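Local coordinates for protein tetR-family transcriptional regulator (Streptomyces coelicolor A3, PDB 2QIB) that probably acts as a TetR-family transcription regulator, binding DNA through a helix-turn-helix domain and pairing as a dimer of all-helical subunits, at residues S127-A132 with L159-A164; A131-I136 with R148-V153; E144-L149 with D197-A202. One frame throughout, in Å; residues are numbered along the deposited sequence.

Interaction 1. Residues S127-A132 with L159-A164; sequences SVRQAA and LAESTA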
ATOM      1  N   SER A 127      -4.566  -8.308  10.774  1.00 21.26           N
ATOM      2  CA  SER A 127      -5.043  -9.688  10.767  1.00 22.14           C
ATOM      3  C   SER A 127      -5.722 -10.026   9.424  1.00 20.71           C
ATOM      4  O   SER A 127      -5.619 -11.148   8.932  1.00 21.60           O
ATOM      5  CB  SER A 127      -5.974  -9.969  11.955  1.00 23.21           C
ATOM      6  OG  SER A 127      -7.262  -9.427  11.737  1.00 26.64           O
ATOM      7  N   VAL A 128      -6.405  -9.039   8.837  1.00 19.80           N
ATOM      8  CA  VAL A 128      -6.995  -9.198   7.486  1.00 20.23           C
ATOM      9  C   VAL A 128      -5.877  -9.341   6.419  1.00 19.62           C
ATOM     10  O   VAL A 128      -5.935 -10.241   5.567  1.00 18.36           O
ATOM     11  CB  VAL A 128      -7.974  -8.046   7.125  1.00 20.67           C
ATOM     12  CG1 VAL A 128      -8.587  -8.270   5.733  1.00 21.07           C
ATOM     13  CG2 VAL A 128      -9.081  -7.911   8.179  1.00 20.51           C
ATOM     14  N   ARG A 129      -4.856  -8.483   6.494  1.00 18.51           N
ATOM     15  CA  ARG A 129      -3.721  -8.576   5.576  1.00 18.89           C
ATOM     16  C   ARG A 129      -3.056  -9.943   5.685  1.00 19.26           C
ATOM     17  O   ARG A 129      -2.748 -10.580   4.664  1.00 19.37           O
ATOM     18  CB  ARG A 129      -2.702  -7.488   5.880  1.00 19.77           C
ATOM     19  CG  ARG A 129      -3.226  -6.103   5.589  1.00 20.04           C
ATOM     20  CD  ARG A 129      -2.203  -5.075   6.073  1.00 23.79           C
ATOM     21  NE  ARG A 129      -2.611  -3.735   5.682  1.00 22.98           N
ATOM     22  CZ  ARG A 129      -2.484  -2.673   6.448  1.00 25.92           C
ATOM     23  NH1 ARG A 129      -1.994  -2.803   7.694  1.00 25.51           N
ATOM     24  NH2 ARG A 129      -2.901  -1.495   5.998  1.00 24.63           N
ATOM     25  N   GLN A 130      -2.852 -10.402   6.919  1.00 18.42           N
ATOM     26  CA  GLN A 130      -2.290 -11.730   7.113  1.00 19.23           C
ATOM     27  C   GLN A 130      -3.214 -12.867   6.598  1.00 18.74           C
ATOM     28  O   GLN A 130      -2.735 -13.827   6.021  1.00 18.04           O
ATOM     29  CB  GLN A 130      -1.924 -11.917   8.600  1.00 19.45           C
ATOM     30  CG  GLN A 130      -1.415 -13.305   8.914  1.00 20.36           C
ATOM     31  CD  GLN A 130      -0.014 -13.560   8.380  1.00 22.44           C
ATOM     32  OE1 GLN A 130       0.681 -12.640   7.935  1.00 24.17           O
ATOM     33  NE2 GLN A 130       0.427 -14.811   8.462  1.00 23.48           N
ATOM     34  N   ALA A 131      -4.529 -12.752   6.783  1.00 18.15           N
ATOM     35  CA  ALA A 131      -5.487 -13.729   6.242  1.00 17.66           C
ATOM     36  C   ALA A 131      -5.370 -13.827   4.716  1.00 16.97           C
ATOM     37  O   ALA A 131      -5.347 -14.948   4.156  1.00 17.18           O
ATOM     38  CB  ALA A 131      -6.911 -13.349   6.626  1.00 16.80           C
ATOM     39  N   ALA A 132      -5.231 -12.671   4.053  1.00 16.51           N
ATOM     40  CA  ALA A 132      -5.006 -12.669   2.594  1.00 16.91           C
ATOM     41  C   ALA A 132      -3.722 -13.427   2.254  1.00 16.75           C
ATOM     42  O   ALA A 132      -3.717 -14.299   1.353  1.00 16.79           O
ATOM     43  CB  ALA A 132      -4.930 -11.216   2.043  1.00 17.10           C
ATOM     44  N   LEU A 159      -0.672  -3.272  -2.795  1.00 14.28           N
ATOM     45  CA  LEU A 159      -1.122  -2.783  -4.101  1.00 14.93           C
ATOM     46  C   LEU A 159      -2.668  -2.888  -4.196  1.00 15.38           C
ATOM     47  O   LEU A 159      -3.351  -1.967  -4.711  1.00 15.67           O
ATOM     48  CB  LEU A 159      -0.485  -3.623  -5.235  1.00 14.61           C
ATOM     49  CG  LEU A 159      -0.840  -3.083  -6.620  1.00 13.92           C
ATOM     50  CD1 LEU A 159      -0.092  -1.750  -6.842  1.00 15.94           C
ATOM     51  CD2 LEU A 159      -0.394  -4.109  -7.644  1.00 16.09           C
ATOM     52  N   ALA A 160      -3.201  -4.032  -3.755  1.00 16.19           N
ATOM     53  CA  ALA A 160      -4.650  -4.263  -3.792  1.00 15.97           C
ATOM     54  C   ALA A 160      -5.428  -3.324  -2.841  1.00 15.99           C
ATOM     55  O   ALA A 160      -6.508  -2.828  -3.198  1.00 15.40           O
ATOM     56  CB  ALA A 160      -4.978  -5.732  -3.497  1.00 15.63           C
ATOM     57  N   GLU A 161      -4.875  -3.045  -1.653  1.00 15.14           N
ATOM     58  CA  GLU A 161      -5.429  -2.023  -0.745  1.00 15.36           C
ATOM     59  C   GLU A 161      -5.438  -0.637  -1.423  1.00 15.27           C
ATOM     60  O   GLU A 161      -6.444   0.089  -1.452  1.00 15.53           O
ATOM     61  CB  GLU A 161      -4.527  -1.954   0.496  1.00 17.46           C
ATOM     62  CG  GLU A 161      -4.647  -3.133   1.371  1.00 22.01           C
ATOM     63  CD  GLU A 161      -3.748  -3.007   2.624  1.00 25.41           C
ATOM     64  OE1 GLU A 161      -3.433  -1.874   3.042  1.00 26.95           O
ATOM     65  OE2 GLU A 161      -3.377  -4.058   3.160  1.00 30.79           O
ATOM     66  N   SER A 162      -4.299  -0.250  -1.987  1.00 14.70           N
ATOM     67  CA  SER A 162      -4.177   1.054  -2.617  1.00 14.52           C
ATOM     68  C   SER A 162      -5.142   1.218  -3.788  1.00 14.89           C
ATOM     69  O   SER A 162      -5.779   2.258  -3.961  1.00 15.01           O
ATOM     70  CB  SER A 162      -2.749   1.235  -3.117  1.00 16.38           C
ATOM     71  OG  SER A 162      -2.599   2.562  -3.600  1.00 21.17           O
ATOM     72  N   THR A 163      -5.212   0.176  -4.610  1.00 14.20           N
ATOM     73  CA  THR A 163      -6.067   0.181  -5.790  1.00 13.86           C
ATOM     74  C   THR A 163      -7.525   0.389  -5.374  1.00 14.35           C
ATOM     75  O   THR A 163      -8.231   1.202  -5.986  1.00 14.70           O
ATOM     76  CB  THR A 163      -5.878  -1.098  -6.620  1.00 14.33           C
ATOM     77  OG1 THR A 163      -4.541  -1.112  -7.161  1.00 14.49           O
ATOM     78  CG2 THR A 163      -6.857  -1.174  -7.780  1.00 13.90           C
ATOM     79  N   ALA A 164      -7.980  -0.343  -4.357  1.00 14.24           N
ATOM     80  CA  ALA A 164      -9.372  -0.200  -3.912  1.00 15.13           C
ATOM     81  C   ALA A 164      -9.623   1.213  -3.353  1.00 15.59           C
ATOM     82  O   ALA A 164     -10.652   1.823  -3.635  1.00 16.78           O
ATOM     83  CB  ALA A 164      -9.702  -1.263  -2.836  1.00 16.88           C
TER
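R129 and E161 carry this contact by themselves, each reaching from its own helix to form a two-pronged salt bridge. The guanidinium is used side-on: NE of R129 donates to OE2 of E161 at 2.7 Å, and NH2 of R129 donates to OE1 of E161 at 3.0 Å. Both carboxylate oxygens are met on their syn sides and both lie close to the guanidinium plane. The two flat groups are turned only 18° from each other, which lets both N-H groups point at oxygens together and fixes the rotation of the carboxylate. The side chains cross at about a right angle. An extended arginine chain, with CG opposite the carbonyl carbon (chi1 -67°), carries the charged end over to the other helix, and CG of R129 rests 3.2 Å from OE2 of E161.

The backbones stay apart even here: the nearest CA atoms, those of R129 and E161, are 9.3 Å from each other, and just 96 Å² is buried between the segments, both residues remaining partly exposed. M110 of helix 103-116 touches both side chains, while D126 holds the other arginine nitrogen, NH1, in a second salt bridge. Replacing R129 by a leucine would probably leave the E161 carboxylate without its charged mate and free to turn.

A bound hexaethylene glycol, probably taken from the crystallisation liquor, lies about 3 Å from the side chain of E161. On the same segment, S162 bonds to S158 of the second subunit. A polar tie between spread helices, beside a bound small molecule, is consistent with the ligand-pocket region of the helical C-terminal domain of TetR-family regulators.

Interaction 2. Residues A131-I136 with R148-V153; sequences AAYVQI and RLELVV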
ATOM      1  N   ALA A 131      -4.529 -12.752   6.783  1.00 18.15           N
ATOM      2  CA  ALA A 131      -5.487 -13.729   6.242  1.00 17.66           C
ATOM      3  C   ALA A 131      -5.370 -13.827   4.716  1.00 16.97           C
ATOM      4  O   ALA A 131      -5.347 -14.948   4.156  1.00 17.18           O
ATOM      5  CB  ALA A 131      -6.911 -13.349   6.626  1.00 16.80           C
ATOM      6  N   ALA A 132      -5.231 -12.671   4.053  1.00 16.51           N
ATOM      7  CA  ALA A 132      -5.006 -12.669   2.594  1.00 16.91           C
ATOM      8  C   ALA A 132      -3.722 -13.427   2.254  1.00 16.75           C
ATOM      9  O   ALA A 132      -3.717 -14.299   1.353  1.00 16.79           O
ATOM     10  CB  ALA A 132      -4.930 -11.216   2.043  1.00 17.10           C
ATOM     11  N   TYR A 133      -2.642 -13.116   2.965  1.00 16.10           N
ATOM     12  CA  TYR A 133      -1.343 -13.752   2.771  1.00 17.66           C
ATOM     13  C   TYR A 133      -1.435 -15.298   2.880  1.00 18.02           C
ATOM     14  O   TYR A 133      -0.967 -16.038   1.996  1.00 17.75           O
ATOM     15  CB  TYR A 133      -0.362 -13.162   3.812  1.00 18.65           C
ATOM     16  CG  TYR A 133       1.040 -13.709   3.736  1.00 19.58           C
ATOM     17  CD1 TYR A 133       1.900 -13.348   2.696  1.00 20.80           C
ATOM     18  CD2 TYR A 133       1.516 -14.577   4.723  1.00 22.85           C
ATOM     19  CE1 TYR A 133       3.212 -13.841   2.630  1.00 22.44           C
ATOM     20  CE2 TYR A 133       2.834 -15.093   4.661  1.00 21.55           C
ATOM     21  CZ  TYR A 133       3.665 -14.692   3.627  1.00 23.58           C
ATOM     22  OH  TYR A 133       4.962 -15.209   3.541  1.00 24.99           O
ATOM     23  N   VAL A 134      -2.048 -15.770   3.962  1.00 17.09           N
ATOM     24  CA  VAL A 134      -2.215 -17.207   4.193  1.00 18.09           C
ATOM     25  C   VAL A 134      -2.985 -17.884   3.036  1.00 17.16           C
ATOM     26  O   VAL A 134      -2.634 -18.989   2.591  1.00 17.93           O
ATOM     27  CB  VAL A 134      -2.891 -17.444   5.560  1.00 18.04           C
ATOM     28  CG1 VAL A 134      -3.386 -18.940   5.691  1.00 18.72           C
ATOM     29  CG2 VAL A 134      -1.888 -17.100   6.681  1.00 20.28           C
ATOM     30  N   GLN A 135      -4.046 -17.243   2.573  1.00 16.55           N
ATOM     31  CA  GLN A 135      -4.817 -17.822   1.457  1.00 16.43           C
ATOM     32  C   GLN A 135      -4.030 -17.875   0.159  1.00 15.50           C
ATOM     33  O   GLN A 135      -4.070 -18.869  -0.566  1.00 14.61           O
ATOM     34  CB  GLN A 135      -6.143 -17.087   1.257  1.00 16.30           C
ATOM     35  CG  GLN A 135      -7.164 -17.323   2.401  1.00 18.59           C
ATOM     36  CD  GLN A 135      -7.368 -18.834   2.707  1.00 19.45           C
ATOM     37  OE1 GLN A 135      -7.658 -19.628   1.827  1.00 21.05           O
ATOM     38  NE2 GLN A 135      -7.185 -19.215   3.969  1.00 21.90           N
ATOM     39  N   ILE A 136      -3.300 -16.795  -0.140  1.00 14.73           N
ATOM     40  CA  ILE A 136      -2.517 -16.785  -1.364  1.00 15.83           C
ATOM     41  C   ILE A 136      -1.456 -17.880  -1.322  1.00 16.07           C
ATOM     42  O   ILE A 136      -1.333 -18.629  -2.252  1.00 16.53           O
ATOM     43  CB  ILE A 136      -1.864 -15.421  -1.586  1.00 14.49           C
ATOM     44  CG1 ILE A 136      -2.974 -14.387  -1.905  1.00 16.21           C
ATOM     45  CG2 ILE A 136      -0.794 -15.521  -2.710  1.00 15.60           C
ATOM     46  CD1 ILE A 136      -2.505 -12.945  -1.725  1.00 16.94           C
ATOM     47  N   ARG A 148      11.787 -13.720  -1.417  1.00 18.94           N
ATOM     48  CA  ARG A 148      11.352 -13.014  -2.619  1.00 19.60           C
ATOM     49  C   ARG A 148       9.860 -13.191  -2.790  1.00 19.74           C
ATOM     50  O   ARG A 148       9.150 -12.228  -3.129  1.00 20.44           O
ATOM     51  CB  ARG A 148      12.107 -13.500  -3.857  1.00 19.75           C
ATOM     52  CG  ARG A 148      13.502 -12.868  -3.927  1.00 19.40           C
ATOM     53  CD  ARG A 148      14.400 -13.477  -4.994  1.00 19.72           C
ATOM     54  NE  ARG A 148      15.703 -12.801  -4.932  1.00 22.54           N
ATOM     55  CZ  ARG A 148      16.642 -13.027  -4.010  1.00 25.63           C
ATOM     56  NH1 ARG A 148      16.451 -13.927  -3.041  1.00 23.14           N
ATOM     57  NH2 ARG A 148      17.790 -12.337  -4.047  1.00 26.26           N
ATOM     58  N   LEU A 149       9.389 -14.405  -2.517  1.00 19.38           N
ATOM     59  CA  LEU A 149       7.961 -14.701  -2.638  1.00 19.46           C
ATOM     60  C   LEU A 149       7.173 -13.946  -1.580  1.00 19.34           C
ATOM     61  O   LEU A 149       6.108 -13.367  -1.875  1.00 18.55           O
ATOM     62  CB  LEU A 149       7.684 -16.197  -2.525  1.00 19.96           C
ATOM     63  CG  LEU A 149       6.200 -16.554  -2.627  1.00 20.17           C
ATOM     64  CD1 LEU A 149       5.563 -16.059  -3.964  1.00 20.52           C
ATOM     65  CD2 LEU A 149       6.035 -18.071  -2.488  1.00 21.75           C
ATOM     66  N   GLU A 150       7.668 -13.962  -0.340  1.00 18.40           N
ATOM     67  CA  GLU A 150       6.972 -13.228   0.720  1.00 18.71           C
ATOM     68  C   GLU A 150       6.841 -11.755   0.347  1.00 17.62           C
ATOM     69  O   GLU A 150       5.779 -11.163   0.525  1.00 18.63           O
ATOM     70  CB  GLU A 150       7.664 -13.383   2.061  1.00 19.41           C
ATOM     71  CG  GLU A 150       7.002 -12.524   3.120  1.00 21.66           C
ATOM     72  CD  GLU A 150       7.488 -12.773   4.530  1.00 28.85           C
ATOM     73  OE1 GLU A 150       8.389 -13.626   4.723  1.00 28.68           O
ATOM     74  OE2 GLU A 150       6.936 -12.123   5.436  1.00 30.44           O
ATOM     75  N   LEU A 151       7.902 -11.166  -0.201  1.00 16.92           N
ATOM     76  CA  LEU A 151       7.851  -9.726  -0.511  1.00 16.72           C
ATOM     77  C   LEU A 151       6.858  -9.449  -1.646  1.00 17.36           C
ATOM     78  O   LEU A 151       6.055  -8.504  -1.558  1.00 16.45           O
ATOM     79  CB  LEU A 151       9.248  -9.234  -0.871  1.00 17.21           C
ATOM     80  CG  LEU A 151       9.335  -7.713  -1.033  1.00 18.20           C
ATOM     81  CD1 LEU A 151      10.669  -7.112  -0.549  1.00 17.62           C
ATOM     82  CD2 LEU A 151       9.106  -7.370  -2.478  1.00 17.73           C
ATOM     83  N   VAL A 152       6.893 -10.264  -2.695  1.00 16.27           N
ATOM     84  CA  VAL A 152       5.969 -10.082  -3.822  1.00 17.12           C
ATOM     85  C   VAL A 152       4.536 -10.174  -3.319  1.00 16.28           C
ATOM     86  O   VAL A 152       3.702  -9.318  -3.656  1.00 17.13           O
ATOM     87  CB  VAL A 152       6.207 -11.079  -4.961  1.00 16.63           C
ATOM     88  CG1 VAL A 152       5.054 -10.991  -5.975  1.00 18.63           C
ATOM     89  CG2 VAL A 152       7.542 -10.774  -5.617  1.00 17.68           C
ATOM     90  N   VAL A 153       4.257 -11.189  -2.508  1.00 16.33           N
ATOM     91  CA  VAL A 153       2.865 -11.392  -2.044  1.00 16.11           C
ATOM     92  C   VAL A 153       2.416 -10.240  -1.142  1.00 16.70           C
ATOM     93  O   VAL A 153       1.363  -9.642  -1.354  1.00 16.73           O
ATOM     94  CB  VAL A 153       2.685 -12.764  -1.375  1.00 16.40           C
ATOM     95  CG1 VAL A 153       1.254 -12.881  -0.755  1.00 18.08           C
ATOM     96  CG2 VAL A 153       2.971 -13.906  -2.379  1.00 15.11           C
TER
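The phenol ring of Y133 is approached obliquely by two groups of the helix opposite, CG1 of V153 near its inner end and the CG methylene of E150 near its hydroxyl. CD1 of Y133 lies 3.5 Å from CG1 of V153, and OH of Y133 lies 3.4 Å from CG of E150. The ring and the E150 carboxylate are inclined by 44°, and it is the aliphatic part of the glutamate, not its charge, that meets the tyrosine. That carboxylate is engaged elsewhere: OE2 pairs with R154, which also makes a cation-pi contact with the Y133 ring, and OE1 pairs with R172 of the second subunit.

With CG of Y133 lying opposite its backbone N (chi1 -179°), the ring swings off its own helix and over to the other. I136, one turn further on, meets V153 tip to tip, its CG2 3.9 Å from CG1 of V153. One valine methyl is therefore shared between an aromatic and a branched aliphatic side chain, and I136 also packs on W156 and on F186 of helix 175-194.

The short helix segments run at 126° to each other, with axes 11.1 Å apart at closest approach. This steeply inclined crossing, neither parallel nor antiparallel, makes a packed pair of consecutive helices in the helical C-terminal domain characteristic of TetR-family regulators.

Interaction 3. Residues E144-L149 with D197-A202; sequences EPPARL and DEEMGA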
ATOM      1  N   GLU A 144       6.686 -22.877   3.097  1.00 30.96           N
ATOM      2  CA  GLU A 144       7.867 -22.149   3.557  1.00 31.83           C
ATOM      3  C   GLU A 144       8.249 -21.118   2.502  1.00 30.20           C
ATOM      4  O   GLU A 144       9.190 -21.340   1.746  1.00 30.28           O
ATOM      5  CB  GLU A 144       9.047 -23.117   3.740  1.00 32.92           C
ATOM      6  CG  GLU A 144       8.685 -24.448   4.373  1.00 38.02           C
ATOM      7  CD  GLU A 144       8.643 -24.384   5.890  1.00 44.37           C
ATOM      8  OE1 GLU A 144       9.286 -25.253   6.529  1.00 46.95           O
ATOM      9  OE2 GLU A 144       7.979 -23.473   6.438  1.00 46.18           O
ATOM     10  N   PRO A 145       7.509 -19.989   2.426  1.00 28.52           N
ATOM     11  CA  PRO A 145       7.799 -19.080   1.328  1.00 27.33           C
ATOM     12  C   PRO A 145       9.213 -18.487   1.442  1.00 26.02           C
ATOM     13  O   PRO A 145       9.597 -18.048   2.519  1.00 25.85           O
ATOM     14  CB  PRO A 145       6.742 -17.971   1.493  1.00 27.04           C
ATOM     15  CG  PRO A 145       6.370 -18.014   2.917  1.00 28.37           C
ATOM     16  CD  PRO A 145       6.430 -19.483   3.291  1.00 28.78           C
ATOM     17  N   PRO A 146       9.987 -18.499   0.343  1.00 25.12           N
ATOM     18  CA  PRO A 146      11.269 -17.786   0.344  1.00 24.41           C
ATOM     19  C   PRO A 146      11.068 -16.264   0.481  1.00 23.36           C
ATOM     20  O   PRO A 146       9.942 -15.767   0.300  1.00 22.55           O
ATOM     21  CB  PRO A 146      11.844 -18.104  -1.036  1.00 24.35           C
ATOM     22  CG  PRO A 146      11.128 -19.381  -1.469  1.00 26.38           C
ATOM     23  CD  PRO A 146       9.741 -19.184  -0.936  1.00 25.58           C
ATOM     24  N   ALA A 147      12.144 -15.535   0.788  1.00 21.66           N
ATOM     25  CA  ALA A 147      12.053 -14.091   0.963  1.00 20.49           C
ATOM     26  C   ALA A 147      11.383 -13.354  -0.205  1.00 19.84           C
ATOM     27  O   ALA A 147      10.540 -12.451   0.004  1.00 18.84           O
ATOM     28  CB  ALA A 147      13.453 -13.490   1.216  1.00 21.64           C
ATOM     29  N   ARG A 148      11.787 -13.720  -1.417  1.00 18.94           N
ATOM     30  CA  ARG A 148      11.352 -13.014  -2.619  1.00 19.60           C
ATOM     31  C   ARG A 148       9.860 -13.191  -2.790  1.00 19.74           C
ATOM     32  O   ARG A 148       9.150 -12.228  -3.129  1.00 20.44           O
ATOM     33  CB  ARG A 148      12.107 -13.500  -3.857  1.00 19.75           C
ATOM     34  CG  ARG A 148      13.502 -12.868  -3.927  1.00 19.40           C
ATOM     35  CD  ARG A 148      14.400 -13.477  -4.994  1.00 19.72           C
ATOM     36  NE  ARG A 148      15.703 -12.801  -4.932  1.00 22.54           N
ATOM     37  CZ  ARG A 148      16.642 -13.027  -4.010  1.00 25.63           C
ATOM     38  NH1 ARG A 148      16.451 -13.927  -3.041  1.00 23.14           N
ATOM     39  NH2 ARG A 148      17.790 -12.337  -4.047  1.00 26.26           N
ATOM     40  N   LEU A 149       9.389 -14.405  -2.517  1.00 19.38           N
ATOM     41  CA  LEU A 149       7.961 -14.701  -2.638  1.00 19.46           C
ATOM     42  C   LEU A 149       7.173 -13.946  -1.580  1.00 19.34           C
ATOM     43  O   LEU A 149       6.108 -13.367  -1.875  1.00 18.55           O
ATOM     44  CB  LEU A 149       7.684 -16.197  -2.525  1.00 19.96           C
ATOM     45  CG  LEU A 149       6.200 -16.554  -2.627  1.00 20.17           C
ATOM     46  CD1 LEU A 149       5.563 -16.059  -3.964  1.00 20.52           C
ATOM     47  CD2 LEU A 149       6.035 -18.071  -2.488  1.00 21.75           C
ATOM     48  N   ASP A 197      15.885 -14.764  -9.770  1.00 31.25           N
ATOM     49  CA  ASP A 197      15.803 -15.923  -8.890  1.00 30.91           C
ATOM     50  C   ASP A 197      15.217 -17.152  -9.579  1.00 31.32           C
ATOM     51  O   ASP A 197      14.086 -17.117 -10.067  1.00 30.33           O
ATOM     52  CB  ASP A 197      14.960 -15.564  -7.663  1.00 31.46           C
ATOM     53  CG  ASP A 197      15.085 -16.584  -6.571  1.00 33.11           C
ATOM     54  OD1 ASP A 197      16.131 -16.577  -5.885  1.00 34.75           O
ATOM     55  OD2 ASP A 197      14.144 -17.389  -6.414  1.00 34.56           O
ATOM     56  N   GLU A 198      15.987 -18.244  -9.615  1.00 31.68           N
ATOM     57  CA  GLU A 198      15.531 -19.466 -10.272  1.00 32.43           C
ATOM     58  C   GLU A 198      14.384 -20.123  -9.515  1.00 31.92           C
ATOM     59  O   GLU A 198      13.462 -20.657 -10.126  1.00 31.35           O
ATOM     60  CB  GLU A 198      16.695 -20.455 -10.453  1.00 33.52           C
ATOM     61  CG  GLU A 198      17.827 -19.931 -11.349  1.00 37.40           C
ATOM     62  CD  GLU A 198      17.524 -20.023 -12.845  1.00 42.68           C
ATOM     63  OE1 GLU A 198      16.467 -20.583 -13.224  1.00 44.44           O
ATOM     64  OE2 GLU A 198      18.364 -19.547 -13.650  1.00 46.17           O
ATOM     65  N   GLU A 199      14.443 -20.080  -8.186  1.00 31.52           N
ATOM     66  CA  GLU A 199      13.376 -20.642  -7.369  1.00 32.38           C
ATOM     67  C   GLU A 199      12.047 -19.904  -7.664  1.00 31.47           C
ATOM     68  O   GLU A 199      10.990 -20.528  -7.884  1.00 30.76           O
ATOM     69  CB  GLU A 199      13.784 -20.597  -5.886  1.00 32.79           C
ATOM     70  CG  GLU A 199      12.916 -21.415  -4.942  1.00 34.86           C
ATOM     71  CD  GLU A 199      13.334 -21.269  -3.476  1.00 35.36           C
ATOM     72  OE1 GLU A 199      14.013 -20.277  -3.111  1.00 38.44           O
ATOM     73  OE2 GLU A 199      12.961 -22.153  -2.671  1.00 40.85           O
HETATM   74  N   MSE A 200      12.114 -18.573  -7.724  1.00 30.53           N
HETATM   75  CA  MSE A 200      10.984 -17.764  -8.163  1.00 29.86           C
HETATM   76  C   MSE A 200      10.548 -18.105  -9.606  1.00 28.02           C
HETATM   77  O   MSE A 200       9.353 -18.262  -9.878  1.00 26.29           O
HETATM   78  CB  MSE A 200      11.341 -16.273  -8.013  1.00 31.15           C
HETATM   79  CG  MSE A 200      10.169 -15.337  -7.967  1.00 34.09           C
HETATM   80 SE   MSE A 200       8.861 -15.712  -6.500  1.00 44.32          SE
HETATM   81  CE  MSE A 200       7.382 -15.640  -7.651  1.00 34.37           C
ATOM     82  N   GLY A 201      11.515 -18.240 -10.518  1.00 26.46           N
ATOM     83  CA  GLY A 201      11.226 -18.599 -11.912  1.00 25.76           C
ATOM     84  C   GLY A 201      10.432 -19.897 -12.030  1.00 25.07           C
ATOM     85  O   GLY A 201       9.483 -19.994 -12.793  1.00 25.15           O
ATOM     86  N   ALA A 202      10.814 -20.892 -11.243  1.00 24.78           N
ATOM     87  CA  ALA A 202      10.158 -22.183 -11.309  1.00 24.35           C
ATOM     88  C   ALA A 202       8.713 -22.091 -10.831  1.00 23.63           C
ATOM     89  O   ALA A 202       7.823 -22.710 -11.426  1.00 23.48           O
ATOM     90  CB  ALA A 202      10.941 -23.226 -10.511  1.00 25.04           C
TER
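D197, which packs against R148, uses OD2 to accept a 2.7 Å hydrogen bond from the backbone N of M200. This is the N-cap of helix 198-209, and the capped end sits beside the start of helix 147-168 in the helical C-terminal part of this TetR-family protein. OD2 is met on its anti side. The other oxygen, OD1, is left turned toward the arginine and lies over one face of its guanidinium.

The two planar groups are almost parallel, 6° apart, and no N-H points at the oxygen. The separation of 3.9 Å between NH1 of R148 and OD1 of D197 makes this a long, purely electrostatic pair. Closer contact comes from the methylenes: CD of R148 is 3.4 Å from CB of D197. The stronger partner of R148 is E177 of the second subunit, bound through NE, which links this corner to the dimer.

On one flank, E199 lays its carboxylate against the ring of P146, the residue just before helix 147-168, with OE1 of E199 3.4 Å from CG of P146. M200, present as selenomethionine, covers L149 together with M190 of helix 175-194. Its chain starts out opposite the backbone N (chi1 -160°) and then bends, so that SE of M200 rests 4.1 Å from CA of L149 while the terminal methyl CE meets the leucine's CD1, also at 4.1 Å.

How the interactions relate
All three contacts use helix 147-168, at successively earlier points along it. Interactions 1 and 2 both join it to helix 119-140. Interaction 1, a surface contact close to the centre of the chain, relies on a charged pair reaching between well-separated backbones, whereas interaction 2 brings the same helices together through partly buried apolar groups. Interaction 3 lies farthest out and turns to a different element, helix 198-209, mixing a helix cap and a weak ion pair with a buried apolar contact. Interactions 2 and 3 meet where OH of Y133 packs 3.2 Å from CG of P145. Residues of the second subunit border all three.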